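Local coordinates for protein ferredoxin (PDB 1L5P) that carries electrons through a single [2Fe-2S] cluster and links pyruvate:ferredoxin oxidoreductase to hydrogenase in the hydrogenosome, at residues 1-6 / 12-17; 5-10 / 29-34; 36-39 / 43-46; 57-62 / 73-78. All blocks are in the same frame, centred on the assembly; numbering follows the deposited sequence.

How the interactions relate
Interactions 1 and 2 share Ala5 and Val6 of strand 2-7 and touch each other, with Leu14 and Leu31 packing on one side of the main sheet. Both are partly buried; interaction 1 rests on paired backbone bonds between neighbouring strands, while interaction 2 is smaller, mainly apolar and without hydrogen bonds. Interactions 3 and 4 lie at the surface and both reach the [2Fe-2S] cluster, on its two different irons. In 36-39/43-46 the chemistry is sulfur ligation with backbone N-H groups turned to thiolates, whereas 57-62/73-78 depends on one arginine gripping a carbonyl. Interactions 1 and 3 have centres about 22 Å apart, on opposite sides of the chain's centre.

Interaction 1. Residues 1-6 / 12-17; sequences GTITAV and KQLKFE
Gly1 lies over one face of the Phe16 ring, its CA 3.8 Å from the ring centroid in a CH-pi contact. Phe16 owes this place to a chi1 of 69°, which sets CG between the backbone N and the carbonyl carbon. Beside Gly1, the CG2 branch of Ile3 reaches Phe16 CD2 at 3.5 Å, the two side chains crossing at about a right angle. On the sheet face that also carries Ile3, Leu14 CD1 touches Ala5 CB at 3.9 Å. Ile3, Ala5 and Leu14 lie on the antiparallel beta hairpin of strands 2-7 and 10-15, with Gly1 and Phe16 just beyond; strand 10-15 is outermost in the mixed sheet of this 2Fe-2S ferredoxin fold. Ile3 and Leu14 form a hydrogen-bonded pair, with Leu14 N 2.8 Å from Ile3 O and the N-H pointing almost straight at it, 177°. Ala5 pairs with Lys12 in the same way. At the open end Phe16 N donates to Gly1 O over 2.8 Å, and Gly1 N returns a bond to Phe16 O. The other sheet face carries Thr2 beside Lys15, with Thr2 CG2 3.6 Å from Lys15 NZ. Helix 22-27 covers the apolar face, Val25 meeting both Leu14 and Phe16.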
# COMPACT_ATOMS: atom_id res chain seq x y z
N GLY A 1 -0.88 -14.76 1.59
CA GLY A 1 -0.80 -14.32 3.02
C GLY A 1 -1.85 -13.28 3.32
O GLY A 1 -2.84 -13.18 2.59
N THR A 2 -1.67 -12.52 4.40
CA THR A 2 -2.62 -11.47 4.73
C THR A 2 -1.95 -10.27 5.38
O THR A 2 -0.91 -10.39 6.05
CB THR A 2 -3.75 -11.94 5.68
OG1 THR A 2 -3.27 -11.94 7.02
CG2 THR A 2 -4.25 -13.33 5.30
N ILE A 3 -2.56 -9.11 5.18
CA ILE A 3 -2.06 -7.87 5.74
C ILE A 3 -3.23 -7.19 6.42
O ILE A 3 -4.40 -7.50 6.16
CB ILE A 3 -1.46 -6.94 4.63
CG1 ILE A 3 -2.54 -6.51 3.63
CG2 ILE A 3 -0.36 -7.67 3.86
CD1 ILE A 3 -2.89 -5.06 3.71
N THR A 4 -2.90 -6.26 7.31
CA THR A 4 -3.89 -5.53 8.07
C THR A 4 -3.98 -4.10 7.56
O THR A 4 -2.97 -3.40 7.52
CB THR A 4 -3.49 -5.53 9.56
OG1 THR A 4 -3.52 -6.87 10.05
CG2 THR A 4 -4.42 -4.66 10.37
N ALA A 5 -5.17 -3.67 7.15
CA ALA A 5 -5.39 -2.31 6.68
C ALA A 5 -6.12 -1.61 7.82
O ALA A 5 -6.99 -2.21 8.44
CB ALA A 5 -6.26 -2.30 5.42
N VAL A 6 -5.76 -0.37 8.11
CA VAL A 6 -6.38 0.37 9.20
C VAL A 6 -6.96 1.68 8.71
O VAL A 6 -6.23 2.62 8.44
CB VAL A 6 -5.37 0.70 10.30
CG1 VAL A 6 -6.05 1.45 11.42
CG2 VAL A 6 -4.73 -0.57 10.79
N LYS A 12 -8.83 -3.97 9.63
CA LYS A 12 -9.49 -4.89 8.70
C LYS A 12 -8.44 -5.79 8.07
O LYS A 12 -7.57 -5.32 7.34
CB LYS A 12 -10.21 -4.12 7.59
CG LYS A 12 -11.15 -3.05 8.07
CD LYS A 12 -12.34 -2.90 7.14
CE LYS A 12 -13.59 -2.52 7.91
NZ LYS A 12 -13.53 -1.11 8.39
N GLN A 13 -8.52 -7.09 8.34
CA GLN A 13 -7.56 -8.02 7.78
C GLN A 13 -7.96 -8.41 6.37
O GLN A 13 -9.11 -8.75 6.10
CB GLN A 13 -7.45 -9.28 8.65
CG GLN A 13 -6.77 -10.45 7.96
CD GLN A 13 -6.17 -11.43 8.94
OE1 GLN A 13 -6.01 -11.12 10.12
NE2 GLN A 13 -5.84 -12.63 8.45
N LEU A 14 -6.99 -8.34 5.46
CA LEU A 14 -7.22 -8.67 4.06
C LEU A 14 -6.24 -9.74 3.63
O LEU A 14 -5.09 -9.75 4.07
CB LEU A 14 -7.04 -7.42 3.18
CG LEU A 14 -7.39 -6.05 3.78
CD1 LEU A 14 -7.27 -4.97 2.72
CD2 LEU A 14 -8.81 -6.07 4.33
N LYS A 15 -6.70 -10.65 2.77
CA LYS A 15 -5.85 -11.72 2.26
C LYS A 15 -5.28 -11.26 0.93
O LYS A 15 -5.93 -10.54 0.18
CB LYS A 15 -6.64 -13.01 2.04
CG LYS A 15 -8.02 -13.05 2.69
CD LYS A 15 -8.56 -14.47 2.75
CE LYS A 15 -8.04 -15.21 3.97
NZ LYS A 15 -7.67 -14.29 5.09
N PHE A 16 -4.06 -11.66 0.64
CA PHE A 16 -3.46 -11.27 -0.62
C PHE A 16 -2.85 -12.48 -1.29
O PHE A 16 -2.51 -13.47 -0.63
CB PHE A 16 -2.38 -10.19 -0.42
CG PHE A 16 -1.16 -10.69 0.29
CD1 PHE A 16 -0.28 -11.58 -0.33
CD2 PHE A 16 -0.90 -10.29 1.60
CE1 PHE A 16 0.84 -12.06 0.34
CE2 PHE A 16 0.22 -10.77 2.28
CZ PHE A 16 1.09 -11.66 1.66
N GLU A 17 -2.72 -12.39 -2.60
CA GLU A 17 -2.14 -13.45 -3.40
C GLU A 17 -0.77 -12.97 -3.87
O GLU A 17 -0.63 -11.82 -4.29
CB GLU A 17 -3.04 -13.74 -4.59
CG GLU A 17 -3.81 -15.02 -4.48
CD GLU A 17 -3.33 -16.06 -5.48
OE1 GLU A 17 -3.40 -15.79 -6.70
OE2 GLU A 17 -2.88 -17.14 -5.04

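Interaction 2. Residues 5-10 / 29-34; sequences AVKGGV and AGLMSA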
# COMPACT_ATOMS: atom_id res chain seq x y z
N ALA A 5 -5.17 -3.67 7.15
CA ALA A 5 -5.39 -2.31 6.68
C ALA A 5 -6.12 -1.61 7.82
O ALA A 5 -6.99 -2.21 8.44
CB ALA A 5 -6.26 -2.30 5.42
N VAL A 6 -5.76 -0.37 8.11
CA VAL A 6 -6.38 0.37 9.20
C VAL A 6 -6.96 1.68 8.71
O VAL A 6 -6.23 2.62 8.44
CB VAL A 6 -5.37 0.70 10.30
CG1 VAL A 6 -6.05 1.45 11.42
CG2 VAL A 6 -4.73 -0.57 10.79
N LYS A 7 -8.28 1.74 8.60
CA LYS A 7 -8.97 2.94 8.14
C LYS A 7 -9.89 3.44 9.24
O LYS A 7 -10.65 2.67 9.81
CB LYS A 7 -9.81 2.62 6.90
CG LYS A 7 -9.46 3.44 5.67
CD LYS A 7 -10.40 3.12 4.51
CE LYS A 7 -10.60 4.33 3.61
NZ LYS A 7 -12.03 4.50 3.21
N GLY A 8 -9.81 4.73 9.54
CA GLY A 8 -10.66 5.29 10.58
C GLY A 8 -10.63 4.51 11.88
O GLY A 8 -11.68 4.13 12.42
N GLY A 9 -9.43 4.26 12.39
CA GLY A 9 -9.30 3.53 13.64
C GLY A 9 -9.81 2.10 13.62
O GLY A 9 -9.73 1.41 14.64
N VAL A 10 -10.35 1.64 12.50
CA VAL A 10 -10.82 0.27 12.46
C VAL A 10 -9.88 -0.62 11.65
O VAL A 10 -9.50 -0.30 10.53
CB VAL A 10 -12.28 0.19 11.93
CG1 VAL A 10 -13.09 1.34 12.50
CG2 VAL A 10 -12.31 0.22 10.43
N ALA A 29 -11.01 -3.95 -2.31
CA ALA A 29 -11.71 -4.19 -1.05
C ALA A 29 -12.47 -2.95 -0.60
O ALA A 29 -13.06 -2.92 0.48
CB ALA A 29 -10.72 -4.62 0.02
N GLY A 30 -12.45 -1.91 -1.42
CA GLY A 30 -13.17 -0.69 -1.10
C GLY A 30 -12.50 0.21 -0.07
O GLY A 30 -13.07 1.23 0.31
N LEU A 31 -11.30 -0.17 0.36
CA LEU A 31 -10.56 0.61 1.35
C LEU A 31 -9.84 1.79 0.70
O LEU A 31 -9.57 2.81 1.33
CB LEU A 31 -9.55 -0.29 2.07
CG LEU A 31 -10.22 -1.37 2.92
CD1 LEU A 31 -9.17 -2.27 3.56
CD2 LEU A 31 -11.09 -0.71 3.98
N MET A 32 -9.54 1.65 -0.59
CA MET A 32 -8.86 2.69 -1.35
C MET A 32 -9.48 2.79 -2.75
O MET A 32 -9.73 1.77 -3.41
CB MET A 32 -7.35 2.35 -1.44
CG MET A 32 -6.48 3.43 -2.09
SD MET A 32 -4.72 2.97 -2.26
CE MET A 32 -4.12 3.62 -0.72
N SER A 33 -9.75 4.02 -3.19
CA SER A 33 -10.36 4.26 -4.50
C SER A 33 -9.32 4.35 -5.61
O SER A 33 -8.24 4.90 -5.40
CB SER A 33 -11.18 5.56 -4.47
OG SER A 33 -10.50 6.61 -5.12
N ALA A 34 -9.64 3.80 -6.77
CA ALA A 34 -8.74 3.81 -7.91
C ALA A 34 -9.15 4.90 -8.90
O ALA A 34 -8.61 5.00 -10.00
CB ALA A 34 -8.75 2.44 -8.59
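A chi1 of -66° sets Leu31 CG anti to its carbonyl carbon, and a chi2 of 178° extends the branch bearing CD1 so that it meets strand 2-7. The methyl CD1 stands 3.5 Å from Ala5 CB, a close approach for two methyl carbons. The second branch, CD2, turns to the lysine next along the same face of the strand and lies 3.9 Å from Lys7 CD. The two side chains run antiparallel, flank to flank, so the aliphatic part of the lysine lies alongside the leucine. Its CD also comes within 3.3 Å of Leu31 O, while Lys7 NZ stays 3.5 Å from that oxygen, and no hydrogen bond joins the two segments. Lys7 opens a type I' turn whose two ends are tied by Val10 N to Lys7 O, 2.9 Å, with Gly8 and Gly9 at positive phi in the middle. On the other side Gly30, also at positive phi, ends helix 22-27 in a Schellman motif and delivers Leu31 to the sheet. Leu14, Lys12 and Leu93 surround Leu31 as well. Strand 2-7, just before its hairpin turn, thus packs on the loop residue following the Schellman glycine, where the chain of the 2Fe-2S ferredoxin fold heads for its cluster-binding loop.

Interaction 3. Residues 36-39 / 43-46; sequences DTCQ and ACGK. With FES (Fe2/s2 (inorganic) cluster), chain D.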
# COMPACT_ATOMS: atom_id res chain seq x y z
N ASP A 36 -9.49 8.43 -10.69
CA ASP A 36 -8.58 9.55 -10.93
C ASP A 36 -7.13 9.20 -10.60
O ASP A 36 -6.29 10.07 -10.41
CB ASP A 36 -9.02 10.76 -10.10
CG ASP A 36 -9.27 11.99 -10.95
OD1 ASP A 36 -10.40 12.12 -11.49
OD2 ASP A 36 -8.35 12.83 -11.08
N THR A 37 -6.83 7.91 -10.55
CA THR A 37 -5.48 7.45 -10.26
C THR A 37 -4.94 6.80 -11.51
O THR A 37 -5.70 6.45 -12.41
CB THR A 37 -5.47 6.39 -9.12
OG1 THR A 37 -5.73 5.09 -9.67
CG2 THR A 37 -6.51 6.72 -8.07
N CYS A 38 -3.63 6.64 -11.57
CA CYS A 38 -3.01 6.02 -12.73
C CYS A 38 -3.25 4.51 -12.73
O CYS A 38 -2.62 3.77 -13.49
CB CYS A 38 -1.51 6.31 -12.74
SG CYS A 38 -0.55 5.41 -11.50
N GLN A 39 -4.15 4.06 -11.86
CA GLN A 39 -4.47 2.64 -11.74
C GLN A 39 -3.27 1.76 -11.38
O GLN A 39 -3.07 0.71 -11.98
CB GLN A 39 -5.07 2.12 -13.05
CG GLN A 39 -6.19 2.95 -13.61
CD GLN A 39 -6.57 2.49 -15.01
OE1 GLN A 39 -6.54 1.29 -15.31
NE2 GLN A 39 -6.91 3.44 -15.87
N ALA A 43 2.59 6.65 -11.18
CA ALA A 43 2.75 7.89 -11.92
C ALA A 43 1.90 9.03 -11.38
O ALA A 43 2.21 10.19 -11.61
CB ALA A 43 2.46 7.68 -13.39
N CYS A 44 0.83 8.72 -10.65
CA CYS A 44 -0.04 9.76 -10.10
C CYS A 44 0.27 10.11 -8.64
O CYS A 44 0.09 11.25 -8.21
CB CYS A 44 -1.51 9.34 -10.25
SG CYS A 44 -2.16 8.21 -8.98
N GLY A 45 0.73 9.12 -7.88
CA GLY A 45 1.06 9.33 -6.47
C GLY A 45 -0.14 9.55 -5.57
O GLY A 45 -0.05 10.23 -4.55
N LYS A 46 -1.28 8.97 -5.92
CA LYS A 46 -2.47 9.15 -5.11
C LYS A 46 -2.78 7.98 -4.18
O LYS A 46 -3.52 8.13 -3.22
CB LYS A 46 -3.68 9.40 -6.02
CG LYS A 46 -3.42 10.42 -7.12
CD LYS A 46 -4.41 11.57 -7.04
CE LYS A 46 -5.55 11.37 -8.03
NZ LYS A 46 -5.73 12.53 -8.94
FE1 FES D . -0.99 6.13 -9.31
FE2 FES D . -0.22 4.43 -7.32
S1 FES D . 0.92 6.18 -8.12
S2 FES D . -2.15 4.36 -8.50
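Cys44 SG is gripped by the iron FE1, at 2.4 Å, and by two backbone N-H groups. Cys38 N donates to it over 3.4 Å with a fairly straight N-H, 163°, and Lys46 N adds a weak bond at 3.3 Å. A chi1 of 82° sets this sulfur between the backbone N and the carbonyl carbon of Cys44, facing both the metal and the 36-39 segment, where Thr37 CB lies alongside it at 3.8 Å. Cys38 SG is the second ligand of FE1; Ala43 N, 3.4 Å away, and more weakly Cys44 N point at it, although the place of this sulfur is less sure. With both sulfurs on FE1, Cys38 CB and Cys44 CB come within 3.9 Å of each other. N-H groups directed at thiolates probably stabilise their negative charge and so influence the redox potential of the cluster. Farther from the cluster Lys46 and Asp36 approach obliquely in a long salt bridge, NZ to OD2 3.4 Å, its hydrogen bond weak. Thr37 OG1 bonds Ala34 O, within the same loop. Cys47 and Cys78 complete the cluster's four cysteine ligands, with Cys38 and Cys44 in the loop that wraps the [2Fe-2S] centre of ferredoxins.

Interaction 4. Residues 57-62 / 73-78; sequences AAAEDD and NARLAC. With FES (Fe2/s2 (inorganic) cluster), chain D.
The extended residues 57-60, ahead of helix 61-67, pass strand 74-76 at some distance, Ala59 and Arg75 being the closest CA pair at 7.4 Å, and the arginine spans the gap. Its guanidinium takes hold of one carbonyl: Arg75 NH1 donates to Ala57 O over 2.9 Å, and NH2 adds a weak bond to the same oxygen at 3.2 Å. The oxygen lies at the edge of the group, 19° out of its plane as seen from NH1. Ala59 CB sits over one face, away from its centre and 3.7 Å from Arg75 NE. Bends at chi2 (-74°) and chi3 (-48°) fold the chain so that the flat group reaches both alanines. Glu63 of helix 61-67 makes a salt bridge to NE and also accepts from Leu76 N, which should help to fix the rotation of the guanidinium and joins the helix to the strand. Two residues beyond Leu76, Cys78 SG binds the iron FE2 at 2.2 Å together with Cys47 SG, while Leu76 CD1 lies 4.0 Å from the bridging sulfide S1. Arg75 thus ties the chain entering the helix to the edge strand that leads into the fourth cysteine of the [2Fe-2S] ferredoxin site.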
# COMPACT_ATOMS: atom_id res chain seq x y z
N ALA A 57 9.80 -4.15 1.55
CA ALA A 57 10.98 -3.71 0.82
C ALA A 57 11.03 -2.19 0.71
O ALA A 57 10.02 -1.54 0.43
CB ALA A 57 11.00 -4.36 -0.55
N ALA A 58 12.22 -1.64 0.93
CA ALA A 58 12.43 -0.19 0.87
C ALA A 58 11.97 0.36 -0.47
O ALA A 58 12.02 -0.32 -1.49
CB ALA A 58 13.89 0.13 1.10
N ALA A 59 11.52 1.60 -0.45
CA ALA A 59 11.03 2.24 -1.65
C ALA A 59 12.15 2.58 -2.63
O ALA A 59 13.24 2.97 -2.23
CB ALA A 59 10.26 3.50 -1.27
N GLU A 60 11.86 2.41 -3.92
CA GLU A 60 12.83 2.73 -4.96
C GLU A 60 12.80 4.22 -5.21
O GLU A 60 11.89 4.92 -4.76
CB GLU A 60 12.49 2.03 -6.27
CG GLU A 60 11.96 0.64 -6.08
CD GLU A 60 13.06 -0.38 -5.96
OE1 GLU A 60 14.05 -0.10 -5.25
OE2 GLU A 60 12.94 -1.47 -6.58
N ASP A 61 13.81 4.70 -5.95
CA ASP A 61 13.97 6.12 -6.27
C ASP A 61 12.72 6.75 -6.88
O ASP A 61 12.32 7.84 -6.50
CB ASP A 61 15.14 6.31 -7.25
CG ASP A 61 16.49 5.92 -6.66
OD1 ASP A 61 16.72 6.15 -5.45
OD2 ASP A 61 17.32 5.38 -7.42
N ASP A 62 12.13 6.05 -7.84
CA ASP A 62 10.95 6.56 -8.50
C ASP A 62 9.78 6.79 -7.53
O ASP A 62 9.07 7.79 -7.62
CB ASP A 62 10.54 5.60 -9.63
CG ASP A 62 11.23 5.92 -10.96
OD1 ASP A 62 10.80 5.39 -12.01
OD2 ASP A 62 12.20 6.72 -10.95
N ASN A 73 6.59 7.73 6.98
CA ASN A 73 6.21 6.34 6.75
C ASN A 73 5.24 6.13 5.60
O ASN A 73 4.62 5.08 5.48
CB ASN A 73 5.62 5.75 8.03
CG ASN A 73 4.63 6.69 8.72
OD1 ASN A 73 4.54 7.89 8.39
ND2 ASN A 73 3.90 6.16 9.70
N ALA A 74 5.12 7.14 4.74
CA ALA A 74 4.24 7.07 3.59
C ALA A 74 4.84 6.18 2.52
O ALA A 74 6.04 6.15 2.34
CB ALA A 74 4.00 8.46 3.03
N ARG A 75 3.98 5.47 1.80
CA ARG A 75 4.40 4.61 0.71
C ARG A 75 3.29 4.62 -0.35
O ARG A 75 2.16 4.99 -0.06
CB ARG A 75 4.62 3.18 1.21
CG ARG A 75 5.74 3.01 2.22
CD ARG A 75 7.12 3.12 1.56
NE ARG A 75 7.22 2.30 0.36
CZ ARG A 75 7.75 1.09 0.33
NH1 ARG A 75 8.23 0.55 1.44
NH2 ARG A 75 7.80 0.40 -0.81
N LEU A 76 3.64 4.24 -1.57
CA LEU A 76 2.66 4.16 -2.66
C LEU A 76 2.18 2.72 -2.65
O LEU A 76 2.96 1.80 -2.85
CB LEU A 76 3.32 4.44 -4.01
CG LEU A 76 3.75 5.87 -4.37
CD1 LEU A 76 4.18 5.87 -5.83
CD2 LEU A 76 2.62 6.86 -4.13
N ALA A 77 0.89 2.52 -2.41
CA ALA A 77 0.34 1.18 -2.37
C ALA A 77 0.64 0.38 -3.62
O ALA A 77 0.92 -0.81 -3.54
CB ALA A 77 -1.16 1.25 -2.14
N CYS A 78 0.61 1.01 -4.79
CA CYS A 78 0.88 0.27 -6.02
C CYS A 78 2.37 -0.03 -6.26
O CYS A 78 2.72 -0.81 -7.15
CB CYS A 78 0.29 0.99 -7.24
SG CYS A 78 1.00 2.60 -7.57
FE1 FES D . -0.99 6.13 -9.31
FE2 FES D . -0.22 4.43 -7.32
S1 FES D . 0.92 6.18 -8.12
S2 FES D . -2.15 4.36 -8.50